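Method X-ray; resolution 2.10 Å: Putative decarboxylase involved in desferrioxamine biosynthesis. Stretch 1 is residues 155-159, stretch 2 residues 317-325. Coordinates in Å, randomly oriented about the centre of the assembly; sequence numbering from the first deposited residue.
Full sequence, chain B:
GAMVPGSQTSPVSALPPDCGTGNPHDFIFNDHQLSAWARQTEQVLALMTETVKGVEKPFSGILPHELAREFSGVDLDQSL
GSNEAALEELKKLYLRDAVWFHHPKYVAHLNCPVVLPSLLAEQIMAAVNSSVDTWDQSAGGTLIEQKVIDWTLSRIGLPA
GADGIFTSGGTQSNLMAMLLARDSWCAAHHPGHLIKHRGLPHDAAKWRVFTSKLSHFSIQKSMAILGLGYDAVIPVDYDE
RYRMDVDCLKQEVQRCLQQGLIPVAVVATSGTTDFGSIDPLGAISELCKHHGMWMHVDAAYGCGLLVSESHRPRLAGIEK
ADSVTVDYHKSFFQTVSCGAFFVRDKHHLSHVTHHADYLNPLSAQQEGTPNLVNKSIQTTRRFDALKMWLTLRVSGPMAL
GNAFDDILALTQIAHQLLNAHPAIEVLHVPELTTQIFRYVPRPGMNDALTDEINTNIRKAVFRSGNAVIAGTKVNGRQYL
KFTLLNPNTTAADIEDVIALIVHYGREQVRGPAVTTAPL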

# COMPACT_ATOMS: atom_id res chain seq x y z
N ARG B 155 -23.20 3.65 -5.46
CA ARG B 155 -23.08 3.87 -6.89
C ARG B 155 -22.96 2.57 -7.62
O ARG B 155 -23.41 2.48 -8.77
N ILE B 156 -22.33 1.57 -6.99
CA ILE B 156 -22.24 0.24 -7.59
C ILE B 156 -23.62 -0.42 -7.61
O ILE B 156 -23.94 -1.17 -8.56
N GLY B 157 -24.39 -0.17 -6.55
CA GLY B 157 -25.71 -0.77 -6.39
C GLY B 157 -25.72 -2.08 -5.62
O GLY B 157 -26.70 -2.81 -5.66
N LEU B 158 -24.63 -2.40 -4.93
CA LEU B 158 -24.62 -3.60 -4.09
C LEU B 158 -25.71 -3.54 -2.97
O LEU B 158 -26.05 -2.47 -2.48
N PRO B 159 -26.23 -4.70 -2.55
CA PRO B 159 -27.36 -4.65 -1.61
C PRO B 159 -26.95 -4.25 -0.19
O PRO B 159 -25.73 -4.04 0.11
N GLY B 317 -25.12 -4.73 -14.37
CA GLY B 317 -24.69 -6.07 -14.09
C GLY B 317 -23.57 -6.11 -13.03
O GLY B 317 -23.32 -7.16 -12.47
N ILE B 318 -22.91 -4.97 -12.77
CA ILE B 318 -21.93 -4.82 -11.69
C ILE B 318 -22.62 -4.97 -10.32
O ILE B 318 -22.02 -5.47 -9.36
N GLU B 319 -23.90 -4.60 -10.24
CA GLU B 319 -24.65 -4.70 -8.99
C GLU B 319 -24.89 -6.13 -8.55
O GLU B 319 -25.31 -6.35 -7.42
N LYS B 320 -24.64 -7.08 -9.44
CA LYS B 320 -24.80 -8.49 -9.17
C LYS B 320 -23.53 -9.16 -8.57
O LYS B 320 -23.61 -10.18 -7.95
N ALA B 321 -22.38 -8.53 -8.70
CA ALA B 321 -21.08 -9.10 -8.25
C ALA B 321 -21.06 -9.61 -6.79
O ALA B 321 -21.79 -9.14 -5.96
N ASP B 322 -20.21 -10.57 -6.49
CA ASP B 322 -19.92 -10.93 -5.09
C ASP B 322 -18.85 -10.00 -4.52
O ASP B 322 -18.96 -9.60 -3.32
N SER B 323 -17.86 -9.64 -5.37
CA SER B 323 -16.89 -8.53 -5.11
C SER B 323 -16.58 -7.62 -6.27
O SER B 323 -16.82 -7.97 -7.42
N VAL B 324 -16.02 -6.46 -5.93
CA VAL B 324 -15.71 -5.42 -6.91
C VAL B 324 -14.41 -4.73 -6.50
O VAL B 324 -14.23 -4.33 -5.30
N THR B 325 -13.51 -4.60 -7.46
CA THR B 325 -12.32 -3.79 -7.27
C THR B 325 -12.44 -2.48 -8.04
O THR B 325 -12.83 -2.45 -9.20

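The contact between the end of a helix, 155-156, with the turn that follows it, and the 3-10 segment and strand start of 317-325 is made by van der Waals contacts, among apolar side chains and between side-chain carbons and backbone carbonyls. No hydrogen bond crosses it, and 301 Å² is buried, both sides summed. The nearest CA atoms across the contact are those of G157 and E319, 4.8 Å apart.

I156 is the most covered residue, with 74 Å² hidden by the other stretch. Its CA-CB bond runs sideways to the other stretch, and with chi1 at -73° (m) and chi2 at 157° (t) I156 CG2 reaches two partners: CG1 of I318 at 4.2 Å and CG2 of V324, also at 4.2 Å. One methyl therefore meets both the 3-10 segment and the strand. I318 answers with chi1 -165° (t) and chi2 161° (t); I318 CG2 lies 3.5 Å from the carbonyl O of I156, so this residue is met by both backbone and side chain. V324, with chi1 -173° (t), is the strand residue whose CA-CB bond points toward stretch 1, whereas those of S323 and T325 point away, the alternation expected of an extended chain.

L158 also starts sideways, but its end comes nearer. The extended m, t pair (chi1 -67°, chi2 177°) carries L158 CD1 to 4.2 Å from V324 CG2, while L158 CD2 settles among backbone carbonyls, 3.5 Å from E319 O, 3.8 Å from A321 O and 4.0 Å from I318 O. These are van der Waals contacts. Of the three oxygens, I318 O also accepts a hydrogen bond from A321 N (3.2 Å), which closes the turn at the end of the 3-10 segment.

Between these two side chains the backbone passes close to E319. G157 has phi/psi of 91/15, the positive phi of a residue leaving a helix, where a CB would be jammed against the preceding carbonyl O. An ideal CB on G157 would also lie only 3.2 Å from E319 CB. The side chain of E319 touches through E319 CB, 3.5 Å from I156 O and 3.6 Å from G157 O. Chi1 of 75° (p) and chi2 of -73° (m) then lead its end away from stretch 1 and fold the carboxylate back along its own chain, where E319 OE1 accepts a hydrogen bond from G317 N (3.0 Å, N-H...O angle 152°).

The remaining long side chains take no part: the CA-CB bond of K320 points away, R155 is out of reach, and the guanidinium of R155 is hydrogen-bonded elsewhere in the structure.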

# COMPACT_ATOMS: atom_id res chain seq x y z
CB ARG B 155 -21.88 4.73 -7.16
CG ARG B 155 -21.98 6.09 -6.50
CD ARG B 155 -22.52 6.99 -7.50
NE ARG B 155 -22.77 8.34 -7.06
CZ ARG B 155 -22.80 9.37 -7.89
NH1 ARG B 155 -22.55 9.20 -9.19
NH2 ARG B 155 -23.13 10.56 -7.44
CB ILE B 156 -21.28 -0.67 -6.83
CG1 ILE B 156 -19.84 -0.26 -7.07
CG2 ILE B 156 -21.43 -2.14 -7.19
CD1 ILE B 156 -18.90 -0.72 -5.96
CB LEU B 158 -23.22 -3.83 -3.51
CG LEU B 158 -22.18 -4.19 -4.59
CD1 LEU B 158 -20.77 -4.35 -4.04
CD2 LEU B 158 -22.54 -5.41 -5.42
CB PRO B 159 -27.89 -6.09 -1.65
CG PRO B 159 -26.68 -6.92 -1.90
CD PRO B 159 -25.70 -6.07 -2.69
CB ILE B 318 -21.22 -3.44 -11.77
CG1 ILE B 318 -19.97 -3.44 -10.91
CG2 ILE B 318 -22.17 -2.27 -11.41
CD1 ILE B 318 -19.00 -2.34 -11.27
CB GLU B 319 -26.01 -3.94 -9.01
CG GLU B 319 -27.11 -4.62 -9.80
CD GLU B 319 -26.89 -4.53 -11.29
OE1 GLU B 319 -26.05 -3.69 -11.72
OE2 GLU B 319 -27.47 -5.29 -12.05
CB LYS B 320 -25.28 -9.20 -10.45
CG LYS B 320 -26.61 -8.68 -11.01
CD LYS B 320 -26.94 -9.41 -12.33
CE LYS B 320 -28.37 -9.17 -12.79
NZ LYS B 320 -28.49 -9.40 -14.26
CB ALA B 321 -20.01 -8.05 -8.46
CB ASP B 322 -19.54 -12.40 -4.99
CG ASP B 322 -20.69 -13.28 -5.35
OD1 ASP B 322 -21.65 -13.23 -4.59
OD2 ASP B 322 -20.66 -13.94 -6.41
CB SER B 323 -15.54 -9.07 -4.66
OG SER B 323 -15.07 -10.06 -5.56
CB VAL B 324 -16.79 -4.32 -7.06
CG1 VAL B 324 -16.44 -3.39 -8.22
CG2 VAL B 324 -18.17 -4.86 -7.30
CB THR B 325 -11.02 -4.48 -7.72
OG1 THR B 325 -11.05 -4.61 -9.15
CG2 THR B 325 -10.87 -5.70 -7.16